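Local coordinates for ornithine aminotransferase (Plasmodium falciparum, PDB 3LG0), which catalyses the pyridoxal-phosphate-dependent transfer of the delta-amino group of L-ornithine to 2-oxoglutarate, giving glutamate semialdehyde and L-glutamate, at residues K131-P134 with E135-K139; L389-K393 with E394-E398; E401-V404 with K405-F409. All coordinates share one frame; numbering follows the deposited sequence.

Contact 1 of 3, residues K131-P134 with E135-K139; sequences KKIP and ENSAK
Ser137 OG donates a hydrogen bond of 2.9 Å to Pro134 O, three residues back in the chain. The hydroxyl reaches the oxygen from above the carbonyl plane, 61° out of it. Its place follows from chi1 of 71°, which sets OG between the backbone N and C of Ser137 and turns it back on the proline. The same hydroxyl also lies 3.6 Å from Pro134 CB, so it meets the carbonyl oxygen and the start of the ring together. Next to this polar pair lies a small apolar one. The Ile133 branch methyl CG2 stands 3.9 Å from Ala138 CA. From the same CG2 to Ala138 CB the distance is 4.3 Å.

The backbone between them is a type II beta turn from Pro134 to Ser137, with Asn136 in its positive-phi place (64°). Around the turn, Tyr128 OH is hydrogen-bonded to Ala138 N and Arg124 NE to Ala138 O, both from helix 112-129, while Ile133 and Ala138, both buried, pack on Cys195 of strand 194-199. The turn therefore reverses the chain on its way from that helix to strand 139-143. Chemically, a single hydroxyl grips the first carbonyl of the turn and ties its fourth residue back to its first, from above the carbonyl plane and not along a lone pair, alongside the apolar contact of Ile133 with Ala138.

Contact 2 of 3, residues L389-K393 with E394-E398; sequences LCITK and EQLDE
Gln395 turns its amide back across Thr392, the two side chains meeting at a slant, and each residue bonds the other. Gln395 OE1 accepts from Thr392 N at 3.0 Å in an almost straight bond (N-H...O 173°), the donor tilted 26° from the amide carbonyl plane. In return Gln395 N donates to Thr392 OG1 at 3.2 Å. Chi1 of 68° tucks OG1 between the Thr392 backbone N and C, while the Gln395 chain, extended beyond CG, carries OE1 to the threonine N-H. Glu394 bends at chi2 so that its carboxylate passes beside Thr392; a water donates to Glu394 OE2 at 2.7 Å and is also hydrogen-bonded to Thr392 OG1.

On the buried flank, Ile391 and Leu396 cross at about a right angle, with Ile391 CD1 3.8 Å from Leu396 CD2. Leu396 also rests on Leu322 and Phe326 of helix 315-333. Ile391 CG1 also meets Gln395 OE1, at 3.5 Å. Farther along the helix, Lys393 NZ and Asp397 OD1 form a long salt bridge, 4.0 Å. The reciprocal Thr392-Gln395 bonds define a capping box, with Thr392 as N-cap of the C-terminal helix 393-412.

Contact 3 of 3, residues E401-V404 with K405-F409; sequences EIIV and KTVKF
Thr406 lies against the carbonyls of Ile402 and Ile403 in the preceding helical turn. Its CB sits 3.5 Å from Ile402 O and 3.8 Å from Ile403 O, close to both. Beyond CB the side chain forks. OG1, set beside its own backbone N by chi1 of -58°, lies 2.9 Å from Ile402 O and is also hydrogen-bonded to Asn371 OD1, in the loop after helix 361-370. The methyl CG2 stands anti to the backbone N, and the side chain as a whole touches Lys367 and Phe368 of helix 361-370.

The frame for this is the i to i+4 ladder of an alpha helix, here the second half of the C-terminal helix 393-412. Thr406 N donates to Ile402 O at 3.0 Å, so that carbonyl has the amide and the hydroxyl of one residue close by. The same N-H makes a second, weak hydrogen bond to Ile403 O, whose main partner is Val407 N, bonded nearly straight at 170°.

One residue along, Val407 CG2 rests 3.2 Å from Ile403 O and 4.3 Å from Ile403 CG2. Ile403 itself packs on Phe326 and Leu330 of helix 315-333 and on Phe368, whereas Lys408 stands on the exposed side, its NZ paired with Asp412 in a salt bridge.

In the fold
Contacts 2 and 3 share one element, helix 393-412: residues 389-398 lead into it and form its first turn, and 401-409 lie farther along, with centres about 17 Å apart. Both lay apolar side chains on helix 315-333. Contact 1 lies on the opposite side of the chain's centre, about 50 Å from contact 2 between centres, and joins helix 112-129 to strand 139-143, in the sheet that also holds 194-199. All three are partly buried, each pairing buried apolar residues with exposed polar ones. One side-chain bond closes a turn in contact 1, side chains serve the helix start in contact 2, and the backbone ladder carries contact 3.

Contact 1 of 3, residues K131-P134 with E135-K139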
loop_
_atom_site.group_PDB
_atom_site.type_symbol
_atom_site.label_atom_id
_atom_site.label_comp_id
_atom_site.label_asym_id
_atom_site.label_seq_id
_atom_site.Cartn_x
_atom_site.Cartn_y
_atom_site.Cartn_z
ATOM N N LYS A 131 -13.648 18.979 -19.323
ATOM C CA LYS A 131 -15.054 19.359 -19.257
ATOM C C LYS A 131 -15.232 20.796 -18.758
ATOM O O LYS A 131 -16.343 21.322 -18.716
ATOM C CB LYS A 131 -15.821 18.371 -18.374
ATOM C CG LYS A 131 -17.317 18.559 -18.392
ATOM C CD LYS A 131 -18.032 17.271 -18.060
ATOM C CE LYS A 131 -19.538 17.450 -18.152
ATOM N NZ LYS A 131 -20.285 16.264 -17.661
ATOM N N LYS A 132 -14.126 21.423 -18.379
ATOM C CA LYS A 132 -14.126 22.821 -17.947
ATOM C C LYS A 132 -15.031 23.117 -16.748
ATOM O O LYS A 132 -15.569 24.218 -16.624
ATOM C CB LYS A 132 -14.454 23.755 -19.121
ATOM C CG LYS A 132 -13.320 23.884 -20.134
ATOM C CD LYS A 132 -12.034 24.348 -19.450
ATOM C CE LYS A 132 -10.865 24.381 -20.419
ATOM N NZ LYS A 132 -10.871 23.183 -21.298
ATOM N N ILE A 133 -15.184 22.144 -15.858
ATOM C CA ILE A 133 -15.980 22.356 -14.657
ATOM C C ILE A 133 -15.345 23.432 -13.785
ATOM O O ILE A 133 -14.122 23.499 -13.676
ATOM C CB ILE A 133 -16.170 21.040 -13.874
ATOM C CG1 ILE A 133 -17.021 20.067 -14.695
ATOM C CG2 ILE A 133 -16.808 21.290 -12.509
ATOM C CD1 ILE A 133 -17.220 18.727 -14.045
ATOM N N PRO A 134 -16.178 24.301 -13.183
ATOM C CA PRO A 134 -15.688 25.362 -12.294
ATOM C C PRO A 134 -14.809 24.793 -11.196
ATOM O O PRO A 134 -15.009 23.645 -10.797
ATOM C CB PRO A 134 -16.970 25.937 -11.699
ATOM C CG PRO A 134 -17.997 25.708 -12.755
ATOM C CD PRO A 134 -17.633 24.396 -13.404
ATOM N N GLU A 135 -13.862 25.588 -10.710
ATOM C CA GLU A 135 -12.859 25.102 -9.765
ATOM C C GLU A 135 -13.450 24.628 -8.438
ATOM O O GLU A 135 -14.446 25.172 -7.956
ATOM C CB GLU A 135 -11.800 26.177 -9.523
ATOM C CG GLU A 135 -11.105 26.640 -10.797
ATOM C CD GLU A 135 -10.181 27.825 -10.568
ATOM O OE1 GLU A 135 -10.306 28.493 -9.515
ATOM O OE2 GLU A 135 -9.332 28.090 -11.446
ATOM N N ASN A 136 -12.824 23.598 -7.871
ATOM C CA ASN A 136 -13.153 23.094 -6.537
ATOM C C ASN A 136 -14.561 22.526 -6.385
ATOM O O ASN A 136 -15.014 22.254 -5.273
ATOM C CB ASN A 136 -12.890 24.170 -5.482
ATOM C CG ASN A 136 -11.422 24.253 -5.093
ATOM O OD1 ASN A 136 -10.762 23.226 -4.892
ATOM N ND2 ASN A 136 -10.902 25.474 -4.979
ATOM N N SER A 137 -15.241 22.322 -7.507
ATOM C CA SER A 137 -16.631 21.892 -7.466
ATOM C C SER A 137 -16.940 20.696 -8.365
ATOM O O SER A 137 -18.106 20.414 -8.647
ATOM C CB SER A 137 -17.554 23.058 -7.817
ATOM O OG SER A 137 -17.448 23.384 -9.191
ATOM N N ALA A 138 -15.911 19.983 -8.808
ATOM C CA ALA A 138 -16.143 18.769 -9.578
ATOM C C ALA A 138 -16.784 17.728 -8.665
ATOM O O ALA A 138 -16.295 17.449 -7.565
ATOM C CB ALA A 138 -14.853 18.251 -10.179
ATOM N N LYS A 139 -17.893 17.170 -9.117
ATOM C CA LYS A 139 -18.633 16.214 -8.317
ATOM C C LYS A 139 -18.516 14.813 -8.893
ATOM O O LYS A 139 -18.541 14.632 -10.105
ATOM C CB LYS A 139 -20.106 16.625 -8.232
ATOM C CG LYS A 139 -20.361 17.806 -7.330
ATOM C CD LYS A 139 -21.814 18.254 -7.403
ATOM C CE LYS A 139 -22.056 19.453 -6.493
ATOM N NZ LYS A 139 -21.139 20.601 -6.788
#

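Contact 2 of 3, residues L389-K393 with E394-E398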
loop_
_atom_site.group_PDB
_atom_site.type_symbol
_atom_site.label_atom_id
_atom_site.label_comp_id
_atom_site.label_asym_id
_atom_site.label_seq_id
_atom_site.Cartn_x
_atom_site.Cartn_y
_atom_site.Cartn_z
ATOM N N LEU A 389 -10.285 -19.694 -8.294
ATOM C CA LEU A 389 -10.924 -20.074 -9.542
ATOM C C LEU A 389 -10.388 -21.377 -10.147
ATOM O O LEU A 389 -10.927 -21.875 -11.128
ATOM C CB LEU A 389 -10.854 -18.927 -10.559
ATOM C CG LEU A 389 -11.222 -17.522 -10.044
ATOM C CD1 LEU A 389 -11.101 -16.490 -11.147
ATOM C CD2 LEU A 389 -12.613 -17.504 -9.461
ATOM N N CYS A 390 -9.335 -21.940 -9.571
ATOM C CA CYS A 390 -8.845 -23.228 -10.043
ATOM C C CYS A 390 -9.602 -24.418 -9.421
ATOM O O CYS A 390 -9.184 -25.576 -9.555
ATOM C CB CYS A 390 -7.352 -23.348 -9.769
ATOM S SG CYS A 390 -6.950 -23.076 -8.038
ATOM N N ILE A 391 -10.720 -24.133 -8.755
ATOM C CA ILE A 391 -11.520 -25.167 -8.108
ATOM C C ILE A 391 -12.203 -26.072 -9.137
ATOM O O ILE A 391 -12.652 -25.603 -10.184
ATOM C CB ILE A 391 -12.575 -24.541 -7.173
ATOM C CG1 ILE A 391 -13.155 -25.591 -6.221
ATOM C CG2 ILE A 391 -13.662 -23.808 -7.972
ATOM C CD1 ILE A 391 -13.870 -24.995 -5.004
ATOM N N THR A 392 -12.268 -27.371 -8.853
ATOM C CA THR A 392 -12.912 -28.324 -9.765
ATOM C C THR A 392 -14.379 -28.548 -9.414
ATOM O O THR A 392 -14.800 -28.304 -8.277
ATOM C CB THR A 392 -12.226 -29.690 -9.740
ATOM O OG1 THR A 392 -12.445 -30.312 -8.468
ATOM C CG2 THR A 392 -10.719 -29.556 -10.004
ATOM N N LYS A 393 -15.157 -29.025 -10.382
ATOM C CA LYS A 393 -16.565 -29.318 -10.125
ATOM C C LYS A 393 -16.757 -30.297 -8.960
ATOM O O LYS A 393 -17.692 -30.157 -8.175
ATOM C CB LYS A 393 -17.285 -29.827 -11.380
ATOM C CG LYS A 393 -18.786 -30.002 -11.166
ATOM C CD LYS A 393 -19.568 -29.968 -12.468
ATOM C CE LYS A 393 -21.048 -30.268 -12.223
ATOM N NZ LYS A 393 -21.710 -29.288 -11.301
ATOM N N GLU A 394 -15.866 -31.271 -8.842
ATOM C CA GLU A 394 -15.973 -32.259 -7.768
ATOM C C GLU A 394 -15.784 -31.558 -6.425
ATOM O O GLU A 394 -16.488 -31.826 -5.445
ATOM C CB GLU A 394 -14.935 -33.375 -7.942
ATOM C CG GLU A 394 -14.846 -33.952 -9.361
ATOM C CD GLU A 394 -13.970 -33.112 -10.296
ATOM O OE1 GLU A 394 -14.526 -32.444 -11.202
ATOM O OE2 GLU A 394 -12.725 -33.112 -10.125
ATOM N N GLN A 395 -14.827 -30.643 -6.390
ATOM C CA GLN A 395 -14.603 -29.863 -5.186
ATOM C C GLN A 395 -15.820 -28.992 -4.841
ATOM O O GLN A 395 -16.213 -28.896 -3.676
ATOM C CB GLN A 395 -13.328 -29.044 -5.327
ATOM C CG GLN A 395 -12.087 -29.875 -5.109
ATOM C CD GLN A 395 -10.829 -29.196 -5.571
ATOM O OE1 GLN A 395 -10.868 -28.241 -6.346
ATOM N NE2 GLN A 395 -9.695 -29.700 -5.117
ATOM N N LEU A 396 -16.436 -28.380 -5.851
ATOM C CA LEU A 396 -17.600 -27.517 -5.616
ATOM C C LEU A 396 -18.794 -28.323 -5.143
ATOM O O LEU A 396 -19.668 -27.811 -4.437
ATOM C CB LEU A 396 -17.969 -26.729 -6.871
ATOM C CG LEU A 396 -17.266 -25.400 -7.127
ATOM C CD1 LEU A 396 -17.770 -24.801 -8.420
ATOM C CD2 LEU A 396 -17.497 -24.443 -5.970
ATOM N N ASP A 397 -18.834 -29.588 -5.549
ATOM C CA ASP A 397 -19.882 -30.481 -5.100
ATOM C C ASP A 397 -19.689 -30.754 -3.607
ATOM O O ASP A 397 -20.636 -30.697 -2.814
ATOM C CB ASP A 397 -19.876 -31.787 -5.915
ATOM C CG ASP A 397 -20.404 -31.598 -7.343
ATOM O OD1 ASP A 397 -21.161 -30.630 -7.593
ATOM O OD2 ASP A 397 -20.060 -32.427 -8.215
ATOM N N GLU A 398 -18.449 -31.039 -3.222
ATOM C CA GLU A 398 -18.160 -31.281 -1.821
ATOM C C GLU A 398 -18.496 -30.041 -0.994
ATOM O O GLU A 398 -19.051 -30.141 0.103
ATOM C CB GLU A 398 -16.699 -31.636 -1.639
ATOM C CG GLU A 398 -16.367 -31.999 -0.201
ATOM C CD GLU A 398 -14.941 -32.451 -0.053
ATOM O OE1 GLU A 398 -14.262 -32.603 -1.097
ATOM O OE2 GLU A 398 -14.508 -32.652 1.100
HETATM O O HOH W 1 -11.337 -32.465 -7.883
#

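Contact 3 of 3, residues E401-V404 with K405-F409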
loop_
_atom_site.group_PDB
_atom_site.type_symbol
_atom_site.label_atom_id
_atom_site.label_comp_id
_atom_site.label_asym_id
_atom_site.label_seq_id
_atom_site.Cartn_x
_atom_site.Cartn_y
_atom_site.Cartn_z
ATOM N N GLU A 401 -22.099 -29.758 -0.319
ATOM C CA GLU A 401 -22.509 -30.619 0.797
ATOM C C GLU A 401 -22.279 -29.856 2.093
ATOM O O GLU A 401 -23.130 -29.832 2.985
ATOM C CB GLU A 401 -21.686 -31.916 0.841
ATOM C CG GLU A 401 -21.627 -32.706 -0.457
ATOM C CD GLU A 401 -22.661 -33.816 -0.521
ATOM O OE1 GLU A 401 -23.836 -33.557 -0.181
ATOM O OE2 GLU A 401 -22.298 -34.948 -0.915
ATOM N N ILE A 402 -21.108 -29.231 2.180
ATOM C CA ILE A 402 -20.689 -28.564 3.395
ATOM C C ILE A 402 -21.610 -27.407 3.721
ATOM O O ILE A 402 -22.079 -27.287 4.846
ATOM C CB ILE A 402 -19.231 -28.097 3.294
ATOM C CG1 ILE A 402 -18.299 -29.309 3.250
ATOM C CG2 ILE A 402 -18.874 -27.181 4.456
ATOM C CD1 ILE A 402 -16.833 -28.970 3.030
ATOM N N ILE A 403 -21.870 -26.557 2.731
ATOM C CA ILE A 403 -22.800 -25.443 2.899
ATOM C C ILE A 403 -24.206 -25.900 3.315
ATOM O O ILE A 403 -24.817 -25.319 4.218
ATOM C CB ILE A 403 -22.897 -24.600 1.613
ATOM C CG1 ILE A 403 -21.533 -23.995 1.283
ATOM C CG2 ILE A 403 -23.942 -23.516 1.773
ATOM C CD1 ILE A 403 -21.462 -23.374 -0.072
ATOM N N VAL A 404 -24.718 -26.937 2.655
ATOM C CA VAL A 404 -26.050 -27.445 2.961
ATOM C C VAL A 404 -26.133 -27.990 4.397
ATOM O O VAL A 404 -27.052 -27.662 5.155
ATOM C CB VAL A 404 -26.460 -28.540 1.956
ATOM C CG1 VAL A 404 -27.772 -29.190 2.372
ATOM C CG2 VAL A 404 -26.581 -27.955 0.571
ATOM N N LYS A 405 -25.153 -28.809 4.763
ATOM C CA LYS A 405 -25.066 -29.381 6.109
ATOM C C LYS A 405 -24.995 -28.302 7.194
ATOM O O LYS A 405 -25.563 -28.471 8.276
ATOM C CB LYS A 405 -23.843 -30.305 6.193
ATOM C CG LYS A 405 -23.552 -30.872 7.574
ATOM C CD LYS A 405 -22.250 -31.674 7.551
ATOM C CE LYS A 405 -21.864 -32.147 8.939
ATOM N NZ LYS A 405 -20.480 -32.691 8.929
ATOM N N THR A 406 -24.310 -27.194 6.900
ATOM C CA THR A 406 -24.119 -26.120 7.886
ATOM C C THR A 406 -25.396 -25.308 8.057
ATOM O O THR A 406 -25.784 -24.980 9.178
ATOM C CB THR A 406 -22.941 -25.166 7.522
ATOM O OG1 THR A 406 -21.722 -25.908 7.413
ATOM C CG2 THR A 406 -22.755 -24.069 8.592
ATOM N N VAL A 407 -26.048 -24.988 6.945
ATOM C CA VAL A 407 -27.338 -24.314 7.006
ATOM C C VAL A 407 -28.358 -25.213 7.701
ATOM O O VAL A 407 -29.124 -24.753 8.544
ATOM C CB VAL A 407 -27.858 -23.942 5.611
ATOM C CG1 VAL A 407 -29.240 -23.312 5.722
ATOM C CG2 VAL A 407 -26.891 -22.982 4.921
ATOM N N LYS A 408 -28.352 -26.493 7.343
ATOM C CA LYS A 408 -29.263 -27.476 7.925
ATOM C C LYS A 408 -29.246 -27.396 9.449
ATOM O O LYS A 408 -30.293 -27.351 10.088
ATOM C CB LYS A 408 -28.871 -28.882 7.472
ATOM C CG LYS A 408 -29.957 -29.935 7.647
ATOM C CD LYS A 408 -29.379 -31.325 7.447
ATOM C CE LYS A 408 -30.454 -32.413 7.572
ATOM N NZ LYS A 408 -31.113 -32.470 8.916
ATOM N N PHE A 409 -28.044 -27.356 10.013
ATOM C CA PHE A 409 -27.852 -27.234 11.457
ATOM C C PHE A 409 -28.626 -26.073 12.074
ATOM O O PHE A 409 -29.327 -26.256 13.070
ATOM C CB PHE A 409 -26.356 -27.122 11.791
ATOM C CG PHE A 409 -26.069 -26.862 13.247
ATOM C CD1 PHE A 409 -26.120 -27.894 14.172
ATOM C CD2 PHE A 409 -25.747 -25.590 13.684
ATOM C CE1 PHE A 409 -25.859 -27.663 15.505
ATOM C CE2 PHE A 409 -25.489 -25.340 15.022
ATOM C CZ PHE A 409 -25.540 -26.381 15.938
#